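Local coordinates for cellulase (Xanthomonas axonopodis pv. citri, PDB 4W7W), which probably hydrolyses the beta-1,4-glucosidic bonds of cellulose and cello-oligosaccharides, as a family 5 glycoside hydrolase with an (alpha/beta)8-barrel fold, at residues L151-N156 with L264-T269; T65-F70 with A220-Q225; D108-A113 with T297-G302; P186-T191 with V203-A208. One frame throughout, in Å; residues are numbered along the deposited sequence.

Contact 1: L151-N156 with L264-T269; sequences LMNEPN and LGEFAT. With BGC (beta-D-glucopyranose), chain C.
Asn153 and Glu266 meet through OD1 and OE2, 3.1 Å apart. Both atoms are acceptors, so the approach is not itself a hydrogen bond. Arg67 accounts for it: NH2 donates to Asn153 OD1 while NH1 forms a salt bridge with Glu266 OE2. Although the two side chains cross at about a right angle, their amide and carboxylate planes lie only 17° apart. A water joins them a second time, accepting from Asn153 ND2 at 2.9 Å and donating to Glu266 OE2 at 2.8 Å. Glu266 also faces Glu154, whose OE2 is 3.6 Å from Glu266 OE1. On the other side of the Glu154 carboxylate, OE1 accepts a 2.6 Å hydrogen bond from O4 of the chain C glucose.

Asn153, Glu154 and Pro155 form the Asn-Glu-Pro sequence that follows the fourth barrel strand, 147-150, and Glu266 stands near the C-terminal end of the seventh, 262-268. In family 5 enzymes these are the places of the acid/base and nucleophile glutamates. The 5.0 Å between Glu154 CD and Glu266 CD is consistent with the spacing of a retaining pair, and the bond from O4 suits an acid/base role for Glu154.

Further out, each glutamate has a positioning partner. Tyr226 OH is hydrogen-bonded to Glu266 OE1, and His224 ND1 to Glu154 OE2. Asn153 reaches the group because CG lies anti to the backbone N (chi1 -176°), which carries the amide over toward Arg67.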
# COMPACT_ATOMS: atom_id res chain seq x y z
N LEU A 151 5.57 4.02 3.07
CA LEU A 151 5.76 5.44 3.39
C LEU A 151 4.53 6.33 3.25
O LEU A 151 4.32 7.21 4.07
CB LEU A 151 6.87 6.03 2.53
CG LEU A 151 8.25 5.39 2.68
CD1 LEU A 151 9.26 6.24 1.93
CD2 LEU A 151 8.61 5.20 4.15
N MET A 152 3.76 6.16 2.17
CA MET A 152 2.64 7.06 1.96
C MET A 152 1.70 6.50 0.92
O MET A 152 2.11 6.22 -0.21
CB MET A 152 3.12 8.42 1.45
CG MET A 152 2.02 9.44 1.26
SD MET A 152 1.08 9.83 2.74
CE MET A 152 2.34 10.66 3.71
N ASN A 153 0.42 6.40 1.25
CA ASN A 153 -0.55 5.97 0.27
C ASN A 153 -0.79 7.08 -0.76
O ASN A 153 -1.22 8.17 -0.39
CB ASN A 153 -1.87 5.62 0.90
CG ASN A 153 -2.83 5.08 -0.12
OD1 ASN A 153 -2.57 4.03 -0.70
ND2 ASN A 153 -3.92 5.79 -0.37
N GLU A 154 -0.57 6.77 -2.04
CA GLU A 154 -1.01 7.62 -3.16
C GLU A 154 -0.74 9.12 -3.00
O GLU A 154 -1.67 9.94 -3.03
CB GLU A 154 -2.48 7.36 -3.49
CG GLU A 154 -2.69 5.92 -3.91
CD GLU A 154 -4.08 5.64 -4.44
OE1 GLU A 154 -4.90 6.57 -4.48
OE2 GLU A 154 -4.34 4.46 -4.80
N PRO A 155 0.53 9.51 -2.86
CA PRO A 155 0.82 10.94 -3.01
C PRO A 155 0.24 11.46 -4.32
O PRO A 155 0.23 10.77 -5.33
CB PRO A 155 2.35 10.99 -3.07
CG PRO A 155 2.83 9.68 -2.50
CD PRO A 155 1.75 8.70 -2.88
N ASN A 156 -0.25 12.70 -4.29
CA ASN A 156 -0.75 13.38 -5.48
C ASN A 156 -0.75 14.86 -5.13
O ASN A 156 -0.58 15.22 -3.97
CB ASN A 156 -2.15 12.88 -5.84
CG ASN A 156 -3.17 13.19 -4.78
OD1 ASN A 156 -3.30 12.45 -3.77
ND2 ASN A 156 -3.86 14.27 -4.95
N LEU A 264 2.92 -4.14 -5.86
CA LEU A 264 1.62 -3.64 -6.28
C LEU A 264 0.77 -3.48 -5.03
O LEU A 264 0.11 -4.41 -4.58
CB LEU A 264 0.99 -4.56 -7.32
CG LEU A 264 -0.14 -3.93 -8.14
CD1 LEU A 264 0.31 -2.75 -9.00
CD2 LEU A 264 -0.81 -4.99 -9.01
N GLY A 265 0.83 -2.29 -4.44
CA GLY A 265 0.22 -2.08 -3.12
C GLY A 265 -1.29 -2.07 -3.09
O GLY A 265 -1.90 -2.35 -2.05
N GLU A 266 -1.89 -1.72 -4.23
CA GLU A 266 -3.33 -1.85 -4.42
C GLU A 266 -3.60 -2.20 -5.86
O GLU A 266 -2.98 -1.66 -6.78
CB GLU A 266 -4.10 -0.56 -4.13
CG GLU A 266 -4.01 -0.07 -2.72
CD GLU A 266 -4.87 1.15 -2.44
OE1 GLU A 266 -5.77 1.48 -3.27
OE2 GLU A 266 -4.64 1.78 -1.39
N PHE A 267 -4.60 -3.04 -6.05
CA PHE A 267 -5.19 -3.36 -7.34
C PHE A 267 -6.49 -4.06 -7.00
O PHE A 267 -6.65 -4.59 -5.91
CB PHE A 267 -4.29 -4.24 -8.23
CG PHE A 267 -4.10 -5.67 -7.74
CD1 PHE A 267 -3.44 -5.94 -6.55
CD2 PHE A 267 -4.57 -6.73 -8.47
CE1 PHE A 267 -3.25 -7.24 -6.12
CE2 PHE A 267 -4.37 -8.03 -8.06
CZ PHE A 267 -3.72 -8.30 -6.88
N ALA A 268 -7.42 -4.08 -7.95
CA ALA A 268 -8.70 -4.76 -7.76
C ALA A 268 -9.35 -4.91 -9.11
O ALA A 268 -9.10 -4.13 -10.03
CB ALA A 268 -9.62 -3.97 -6.86
N THR A 269 -10.23 -5.90 -9.18
CA THR A 269 -11.09 -6.18 -10.32
C THR A 269 -12.44 -6.60 -9.78
O THR A 269 -12.54 -7.18 -8.70
CB THR A 269 -10.48 -7.28 -11.21
OG1 THR A 269 -10.21 -8.45 -10.43
CG2 THR A 269 -9.19 -6.82 -11.85
C2 BGC C . -8.83 8.56 -6.87
C3 BGC C . -8.37 7.94 -5.55
C4 BGC C . -7.95 6.49 -5.75
C5 BGC C . -6.96 6.39 -6.90
C6 BGC C . -6.65 4.94 -7.25
C1 BGC C . -7.75 8.36 -7.91
O2 BGC C . -9.08 9.96 -6.72
O3 BGC C . -9.44 8.00 -4.61
O4 BGC C . -7.43 5.95 -4.53
O5 BGC C . -7.49 6.97 -8.08
O6 BGC C . -5.76 4.87 -8.37
O HOH W 1 -5.71 4.25 -2.00

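Contact 2: T65-F70 with A220-Q225; sequences TIRLPF and AFEAHQ
Arg67 and Glu222 both place CG anti to the backbone N (chi1 -177° and 179°) and continue extended, which brings the two side chains together from opposite directions although Arg67 CA and Glu222 CA are 12.0 Å apart. Strands 65-70 and 219-226 are second and sixth in the eight-stranded barrel, four places apart around it, and the meeting point lies in the barrel core.

The salt bridge runs from Arg67 NH2 to Glu222 OE2 at 2.9 Å, with the guanidinium and carboxylate planes nearly perpendicular, 83° apart. A water in the guanidinium plane makes a second link, accepting from Arg67 NE at 2.8 Å and donating to Glu222 OE1 at 2.8 Å. Glu222 OE2 also takes a hydrogen bond from His224 NE2, at 2.7 Å, on its anti lone pair and close to the plane of the imidazole that also holds Glu154. Arg67 NH1 is hydrogen-bonded to Asn28 OD1, while the guanidinium also serves Asn153 and Glu266.

With one oxygen gripped by both Arg67 and His224 and the other by water, Glu222 is probably stabilised as a carboxylate and may polarise the imidazole, making this a second shell behind Glu154, which touches the glucose, and Glu266.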
# COMPACT_ATOMS: atom_id res chain seq x y z
N THR A 65 0.95 -11.78 3.47
CA THR A 65 1.18 -10.35 3.62
C THR A 65 -0.13 -9.63 3.83
O THR A 65 -1.10 -9.86 3.11
CB THR A 65 1.89 -9.77 2.38
OG1 THR A 65 3.13 -10.47 2.19
CG2 THR A 65 2.22 -8.30 2.54
N ILE A 66 -0.14 -8.74 4.82
CA ILE A 66 -1.28 -7.88 5.08
C ILE A 66 -0.82 -6.43 4.98
O ILE A 66 0.16 -6.04 5.64
CB ILE A 66 -1.83 -8.13 6.49
CG1 ILE A 66 -2.37 -9.56 6.62
CG2 ILE A 66 -2.89 -7.09 6.85
CD1 ILE A 66 -3.51 -9.93 5.71
N ARG A 67 -1.50 -5.65 4.15
CA ARG A 67 -1.30 -4.20 4.14
C ARG A 67 -2.34 -3.58 5.07
O ARG A 67 -3.53 -3.89 4.95
CB ARG A 67 -1.37 -3.63 2.71
CG ARG A 67 -1.12 -2.13 2.62
CD ARG A 67 -0.86 -1.74 1.18
NE ARG A 67 -0.58 -0.32 0.95
CZ ARG A 67 -1.46 0.57 0.51
NH1 ARG A 67 -2.74 0.30 0.38
NH2 ARG A 67 -1.02 1.77 0.15
N LEU A 68 -1.88 -2.76 6.00
CA LEU A 68 -2.69 -2.19 7.06
C LEU A 68 -2.73 -0.67 6.95
O LEU A 68 -1.83 0.02 7.45
CB LEU A 68 -2.15 -2.60 8.42
CG LEU A 68 -2.98 -2.15 9.61
CD1 LEU A 68 -4.26 -2.97 9.70
CD2 LEU A 68 -2.19 -2.26 10.90
N PRO A 69 -3.76 -0.14 6.28
CA PRO A 69 -3.95 1.32 6.28
C PRO A 69 -4.23 1.85 7.69
O PRO A 69 -4.99 1.25 8.44
CB PRO A 69 -5.22 1.49 5.42
CG PRO A 69 -5.23 0.29 4.53
CD PRO A 69 -4.72 -0.82 5.40
N PHE A 70 -3.63 2.99 8.00
CA PHE A 70 -3.99 3.74 9.20
C PHE A 70 -3.66 5.20 8.93
O PHE A 70 -2.99 5.53 7.95
CB PHE A 70 -3.29 3.23 10.45
CG PHE A 70 -1.80 3.34 10.38
CD1 PHE A 70 -1.08 2.32 9.83
CD2 PHE A 70 -1.13 4.46 10.84
CE1 PHE A 70 0.28 2.37 9.72
CE2 PHE A 70 0.25 4.54 10.72
CZ PHE A 70 0.95 3.49 10.17
N ALA A 220 11.67 -0.93 -2.22
CA ALA A 220 10.90 -1.30 -3.42
C ALA A 220 9.97 -0.16 -3.74
O ALA A 220 9.55 0.58 -2.86
CB ALA A 220 10.15 -2.61 -3.22
N PHE A 221 9.61 -0.05 -5.02
CA PHE A 221 8.73 1.00 -5.48
C PHE A 221 7.31 0.47 -5.50
O PHE A 221 7.01 -0.55 -6.14
CB PHE A 221 9.19 1.51 -6.84
CG PHE A 221 10.45 2.30 -6.71
CD1 PHE A 221 10.40 3.64 -6.39
CD2 PHE A 221 11.69 1.67 -6.74
CE1 PHE A 221 11.56 4.36 -6.15
CE2 PHE A 221 12.86 2.39 -6.51
CZ PHE A 221 12.78 3.73 -6.24
N GLU A 222 6.44 1.17 -4.79
CA GLU A 222 5.03 0.81 -4.70
C GLU A 222 4.24 1.51 -5.79
O GLU A 222 4.26 2.74 -5.85
CB GLU A 222 4.49 1.23 -3.32
CG GLU A 222 3.01 0.91 -3.15
CD GLU A 222 2.48 1.27 -1.78
OE1 GLU A 222 3.29 1.27 -0.82
OE2 GLU A 222 1.25 1.52 -1.68
N ALA A 223 3.54 0.72 -6.60
CA ALA A 223 2.62 1.23 -7.60
C ALA A 223 1.23 0.66 -7.31
O ALA A 223 1.11 -0.37 -6.65
CB ALA A 223 3.06 0.87 -9.01
N HIS A 224 0.21 1.38 -7.76
CA HIS A 224 -1.18 0.92 -7.69
C HIS A 224 -1.72 0.82 -9.09
O HIS A 224 -1.30 1.57 -9.96
CB HIS A 224 -2.05 1.88 -6.89
CG HIS A 224 -1.67 1.97 -5.45
ND1 HIS A 224 -2.37 2.73 -4.54
CD2 HIS A 224 -0.66 1.39 -4.76
CE1 HIS A 224 -1.79 2.63 -3.35
NE2 HIS A 224 -0.76 1.81 -3.46
N GLN A 225 -2.66 -0.09 -9.33
CA GLN A 225 -3.24 -0.19 -10.67
C GLN A 225 -4.67 -0.70 -10.61
O GLN A 225 -4.94 -1.82 -10.19
CB GLN A 225 -2.42 -1.09 -11.59
CG GLN A 225 -2.87 -1.02 -13.04
CD GLN A 225 -2.69 0.36 -13.60
OE1 GLN A 225 -1.60 0.92 -13.57
NE2 GLN A 225 -3.76 0.93 -14.14
O HOH W 2 1.94 0.84 1.56

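Contact 3: D108-A113 with T297-G302; sequences DLHNYA and TWWAAG. With BGC (beta-D-glucopyranose), chain B.
His110 and Trp299 form the aromatic part of this contact. The imidazole and the six-membered ring of the indole are almost parallel, their planes 22° apart, but slid past one another so that they barely overlap, with centroids 5.6 Å apart. The touching atoms are His110 CE1 and Trp299 CZ3, at 3.8 Å. Trp299 reaches across with CG anti to the backbone N (chi1 -175°), and the two side chains approach from opposite directions. The ring of Trp305 also meets the indole. The peptide between Trp299 and Ala300 is cis, as is common after the tryptophan near the end of the eighth barrel strand in this enzyme clan. Ala300 CB lies against one face of the indole, toward its rim, 3.4 Å above the plane.

The polar part is a side-chain hydrogen bond within 108-113. His110 ND1 donates to Asp108 OD2 at 2.6 Å and 161°; OD2 accepts on its syn lone pair, close to the imidazole plane, so the ring's rotation is fixed.

Sugar contacts complete the account. Trp299 meets the chain B glucose through NE1 and CZ2, with NE1 3.1 Å from O1 and CZ2 3.3 Å from O5. His110 NE2 is more distant, 3.9 Å from O6. Glu33 OE2 is hydrogen-bonded to the same glucose.

Since ND1 is committed to Asp108, the imidazole presents NE2 to the cleft, and its CE1 packs on CZ3 and CH2 of Trp299, whose NE1 lies near the sugar's O1: together they line the pocket for this glucose.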
# COMPACT_ATOMS: atom_id res chain seq x y z
N ASP A 108 0.82 1.00 6.32
CA ASP A 108 0.46 1.93 5.25
C ASP A 108 -0.05 3.22 5.85
O ASP A 108 -1.17 3.28 6.36
CB ASP A 108 -0.61 1.30 4.35
CG ASP A 108 -1.43 2.29 3.56
OD1 ASP A 108 -0.96 3.41 3.27
OD2 ASP A 108 -2.60 1.89 3.27
N LEU A 109 0.80 4.25 5.83
CA LEU A 109 0.41 5.59 6.25
C LEU A 109 -0.53 6.14 5.16
O LEU A 109 -0.07 6.57 4.09
CB LEU A 109 1.63 6.49 6.43
CG LEU A 109 1.34 7.79 7.18
CD1 LEU A 109 1.11 7.54 8.65
CD2 LEU A 109 2.51 8.75 6.98
N HIS A 110 -1.83 6.04 5.39
CA HIS A 110 -2.79 6.09 4.30
C HIS A 110 -3.29 7.51 4.07
O HIS A 110 -4.46 7.81 4.31
CB HIS A 110 -3.93 5.11 4.57
CG HIS A 110 -4.70 4.71 3.35
ND1 HIS A 110 -4.34 3.63 2.57
CD2 HIS A 110 -5.82 5.22 2.79
CE1 HIS A 110 -5.22 3.49 1.59
NE2 HIS A 110 -6.13 4.44 1.71
N ASN A 111 -2.38 8.38 3.61
CA ASN A 111 -2.59 9.81 3.76
C ASN A 111 -2.54 10.68 2.52
O ASN A 111 -2.78 11.88 2.64
CB ASN A 111 -1.67 10.38 4.86
CG ASN A 111 -2.33 10.32 6.19
OD1 ASN A 111 -2.45 9.24 6.79
ND2 ASN A 111 -2.89 11.44 6.62
N TYR A 112 -2.24 10.15 1.33
CA TYR A 112 -2.36 10.94 0.10
C TYR A 112 -1.48 12.20 0.12
O TYR A 112 -1.80 13.20 -0.52
CB TYR A 112 -3.82 11.30 -0.19
CG TYR A 112 -4.76 10.12 -0.21
CD1 TYR A 112 -4.95 9.39 -1.36
CD2 TYR A 112 -5.44 9.71 0.94
CE1 TYR A 112 -5.81 8.31 -1.40
CE2 TYR A 112 -6.30 8.62 0.92
CZ TYR A 112 -6.48 7.92 -0.25
OH TYR A 112 -7.34 6.84 -0.27
N ALA A 113 -0.36 12.12 0.83
CA ALA A 113 0.55 13.24 1.02
C ALA A 113 -0.11 14.45 1.67
O ALA A 113 0.27 15.60 1.40
CB ALA A 113 1.26 13.60 -0.29
N THR A 297 -0.68 -6.67 -2.92
CA THR A 297 -1.77 -6.72 -1.95
C THR A 297 -3.04 -6.18 -2.59
O THR A 297 -3.12 -5.03 -3.00
CB THR A 297 -1.45 -5.97 -0.63
OG1 THR A 297 -0.84 -4.69 -0.88
CG2 THR A 297 -0.51 -6.76 0.24
N TRP A 298 -4.04 -7.04 -2.66
CA TRP A 298 -5.35 -6.72 -3.22
C TRP A 298 -6.09 -5.69 -2.37
O TRP A 298 -6.02 -5.72 -1.14
CB TRP A 298 -6.16 -8.01 -3.22
CG TRP A 298 -7.60 -7.88 -3.59
CD1 TRP A 298 -8.63 -7.61 -2.75
CD2 TRP A 298 -8.17 -8.02 -4.89
NE1 TRP A 298 -9.82 -7.60 -3.43
CE2 TRP A 298 -9.56 -7.86 -4.76
CE3 TRP A 298 -7.65 -8.32 -6.14
CZ2 TRP A 298 -10.44 -7.99 -5.84
CZ3 TRP A 298 -8.52 -8.44 -7.21
CH2 TRP A 298 -9.90 -8.28 -7.04
N TRP A 299 -6.83 -4.81 -3.02
CA TRP A 299 -7.73 -3.88 -2.35
C TRP A 299 -9.16 -4.39 -2.56
O TRP A 299 -9.63 -4.35 -3.69
CB TRP A 299 -7.60 -2.46 -2.91
CG TRP A 299 -8.45 -1.52 -2.11
CD1 TRP A 299 -9.79 -1.29 -2.27
CD2 TRP A 299 -8.06 -0.82 -0.93
NE1 TRP A 299 -10.24 -0.45 -1.28
CE2 TRP A 299 -9.21 -0.16 -0.44
CE3 TRP A 299 -6.87 -0.71 -0.23
CZ2 TRP A 299 -9.18 0.62 0.72
CZ3 TRP A 299 -6.83 0.06 0.93
CH2 TRP A 299 -7.97 0.72 1.38
N ALA A 300 -9.87 -4.86 -1.53
CA ALA A 300 -9.48 -4.93 -0.12
C ALA A 300 -10.36 -5.95 0.58
O ALA A 300 -11.36 -6.43 0.05
CB ALA A 300 -9.66 -3.57 0.55
N ALA A 301 -9.98 -6.23 1.83
CA ALA A 301 -10.83 -6.90 2.78
C ALA A 301 -10.99 -6.00 4.00
O ALA A 301 -10.72 -4.80 3.93
CB ALA A 301 -10.29 -8.29 3.09
N GLY A 302 -11.41 -6.60 5.10
CA GLY A 302 -11.84 -5.83 6.26
C GLY A 302 -13.34 -5.95 6.45
O GLY A 302 -14.08 -6.16 5.49
C2 BGC B . -13.34 3.21 -1.27
C3 BGC B . -14.01 4.10 -0.22
C4 BGC B . -13.42 3.91 1.18
C5 BGC B . -11.90 3.93 1.13
C6 BGC B . -11.29 3.51 2.45
C1 BGC B . -11.82 3.35 -1.20
O1 BGC B . -11.17 2.44 -2.10
O2 BGC B . -13.79 3.57 -2.58
O3 BGC B . -15.42 3.84 -0.23
O4 BGC B . -13.81 4.97 2.04
O5 BGC B . -11.42 3.03 0.12
O6 BGC B . -9.91 3.74 2.37

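Contact 4: P186-T191 with V203-A208; sequences PGTAYT and VSNAKA. With BGC (beta-D-glucopyranose), chain D; BGC (beta-D-glucopyranose), chain C.
Asn205 clasps the backbone of Thr188 with both ends of its amide. OD1 accepts from Thr188 N at 2.9 Å, and ND2 donates to Thr188 O, also at 2.9 Å, along a fairly straight 162° path that stays in the amide plane. That donor sits well above the Thr188 carbonyl plane, 57° out of it, rather than on a lone pair. Thr191 N reaches the same oxygen at 2.9 Å from the opposite face, so two donors grip Thr188 O.

A further bond closes the turn: Gly187 N donates to Thr191 OG1 at 2.8 Å, and Thr191 OG1 is in turn hydrogen-bonded to Glu222 O on the neighbouring strand. Residues 187-191 belong to the loop leaving the fifth barrel strand, 183-186, and Asn205 starts the short helix 205-209. Ser204 is the N-cap of that helix, its OG accepting from Lys207 N at 3.0 Å.

Packing is close around the amide. Gly187 CA lies 3.4 Å from Asn205 OD1, so the backbone itself packs against the amide, and Thr188 CG2 comes to 3.5 Å from that same oxygen. Thr188 OG1 turns elsewhere, to Ile158 O. At the far side of the loop Tyr190 lays one ring face against two linked glucoses: CE2 is 3.7 Å from C4 of the chain D sugar, while C1 of the chain C sugar lies over the same face.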
# COMPACT_ATOMS: atom_id res chain seq x y z
N PRO A 186 6.41 5.17 -2.85
CA PRO A 186 5.52 5.48 -3.96
C PRO A 186 6.05 6.66 -4.77
O PRO A 186 6.97 7.37 -4.33
CB PRO A 186 4.26 5.90 -3.24
CG PRO A 186 4.77 6.66 -2.05
CD PRO A 186 6.04 5.93 -1.64
N GLY A 187 5.43 6.88 -5.92
CA GLY A 187 5.53 8.14 -6.64
C GLY A 187 4.35 9.04 -6.36
O GLY A 187 3.48 8.72 -5.55
N THR A 188 4.33 10.18 -7.06
CA THR A 188 3.17 11.04 -7.05
C THR A 188 2.13 10.51 -8.07
O THR A 188 2.20 9.34 -8.48
CB THR A 188 3.55 12.52 -7.23
OG1 THR A 188 2.40 13.30 -6.95
CG2 THR A 188 4.11 12.82 -8.61
N ALA A 189 1.14 11.32 -8.44
CA ALA A 189 0.12 10.87 -9.41
C ALA A 189 -0.57 9.58 -8.95
O ALA A 189 -0.87 8.67 -9.73
CB ALA A 189 0.70 10.71 -10.82
N TYR A 190 -0.86 9.52 -7.64
CA TYR A 190 -1.54 8.38 -7.04
C TYR A 190 -0.74 7.09 -7.22
O TYR A 190 -1.30 5.99 -7.15
CB TYR A 190 -2.97 8.22 -7.54
CG TYR A 190 -3.81 9.46 -7.38
CD1 TYR A 190 -4.54 9.68 -6.23
CD2 TYR A 190 -3.90 10.39 -8.40
CE1 TYR A 190 -5.32 10.81 -6.10
CE2 TYR A 190 -4.68 11.52 -8.29
CZ TYR A 190 -5.39 11.72 -7.14
OH TYR A 190 -6.18 12.86 -7.03
N THR A 191 0.56 7.24 -7.43
CA THR A 191 1.50 6.17 -7.69
C THR A 191 0.98 5.12 -8.68
O THR A 191 1.24 3.93 -8.57
CB THR A 191 2.08 5.60 -6.36
OG1 THR A 191 3.37 5.09 -6.63
CG2 THR A 191 1.20 4.58 -5.61
N VAL A 203 7.82 16.44 -15.04
CA VAL A 203 8.75 15.35 -14.73
C VAL A 203 7.98 14.10 -14.32
O VAL A 203 7.03 14.17 -13.55
CB VAL A 203 9.73 15.76 -13.63
CG1 VAL A 203 10.67 14.61 -13.27
CG2 VAL A 203 10.51 16.99 -14.07
N SER A 204 8.35 12.95 -14.89
CA SER A 204 7.72 11.68 -14.55
C SER A 204 8.20 11.14 -13.21
O SER A 204 9.29 11.48 -12.72
CB SER A 204 7.99 10.64 -15.63
OG SER A 204 9.37 10.35 -15.66
N ASN A 205 7.41 10.24 -12.63
CA ASN A 205 7.88 9.47 -11.49
C ASN A 205 9.14 8.70 -11.82
O ASN A 205 10.08 8.66 -11.02
CB ASN A 205 6.79 8.52 -11.01
CG ASN A 205 5.77 9.20 -10.11
OD1 ASN A 205 6.13 10.09 -9.31
ND2 ASN A 205 4.52 8.76 -10.18
N ALA A 206 9.19 8.12 -13.00
CA ALA A 206 10.34 7.36 -13.45
C ALA A 206 11.62 8.17 -13.34
O ALA A 206 12.61 7.72 -12.77
CB ALA A 206 10.12 6.91 -14.89
N LYS A 207 11.60 9.38 -13.89
CA LYS A 207 12.78 10.21 -13.87
C LYS A 207 13.07 10.73 -12.47
O LYS A 207 14.22 10.73 -12.04
CB LYS A 207 12.63 11.38 -14.85
CG LYS A 207 13.75 12.38 -14.87
CD LYS A 207 15.08 11.74 -15.24
CE LYS A 207 16.20 12.77 -15.27
NZ LYS A 207 17.49 12.15 -15.65
N ALA A 208 12.05 11.20 -11.77
CA ALA A 208 12.29 11.82 -10.47
C ALA A 208 12.87 10.83 -9.47
O ALA A 208 13.71 11.18 -8.65
CB ALA A 208 11.01 12.40 -9.93
C2 BGC D . -5.74 8.87 -12.01
C3 BGC D . -6.59 8.28 -10.90
C4 BGC D . -7.21 9.38 -10.03
C5 BGC D . -7.89 10.46 -10.85
C6 BGC D . -8.34 11.63 -9.97
C1 BGC D . -6.49 9.97 -12.74
O2 BGC D . -5.32 7.85 -12.92
O3 BGC D . -5.72 7.46 -10.13
O4 BGC D . -8.21 8.86 -9.15
O5 BGC D . -6.99 10.96 -11.84
O6 BGC D . -9.13 12.53 -10.76
C2 BGC C . -8.83 8.56 -6.87
C3 BGC C . -8.37 7.94 -5.55
C4 BGC C . -7.95 6.49 -5.75
C5 BGC C . -6.96 6.39 -6.90
C6 BGC C . -6.65 4.94 -7.25
C1 BGC C . -7.75 8.36 -7.91
O2 BGC C . -9.08 9.96 -6.72
O3 BGC C . -9.44 8.00 -4.61
O4 BGC C . -7.43 5.95 -4.53
O5 BGC C . -7.49 6.97 -8.08
O6 BGC C . -5.76 4.87 -8.37

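In the fold
From the N terminus, 65-70 opens contact 2, 108-113 opens contact 3 and 151-156 opens contact 1. Contact 4 opens at 186-191 and closes first, at 203-208, a short loop held within the other three. Contact 2 closes next, at 220-225, before contacts 1 and 3, which it therefore crosses. Contact 1 closes at 264-269 and lies inside contact 3, closed at 297-302. Contacts 1, 2 and 3 have centres about 6 Å apart and tie the second, third, sixth, seventh and eighth barrel strands and the loop after the fourth. Contact 4 is peripheral, its centre about 12 Å from that of contact 1, joining the loop after the fifth strand to helix 205-209.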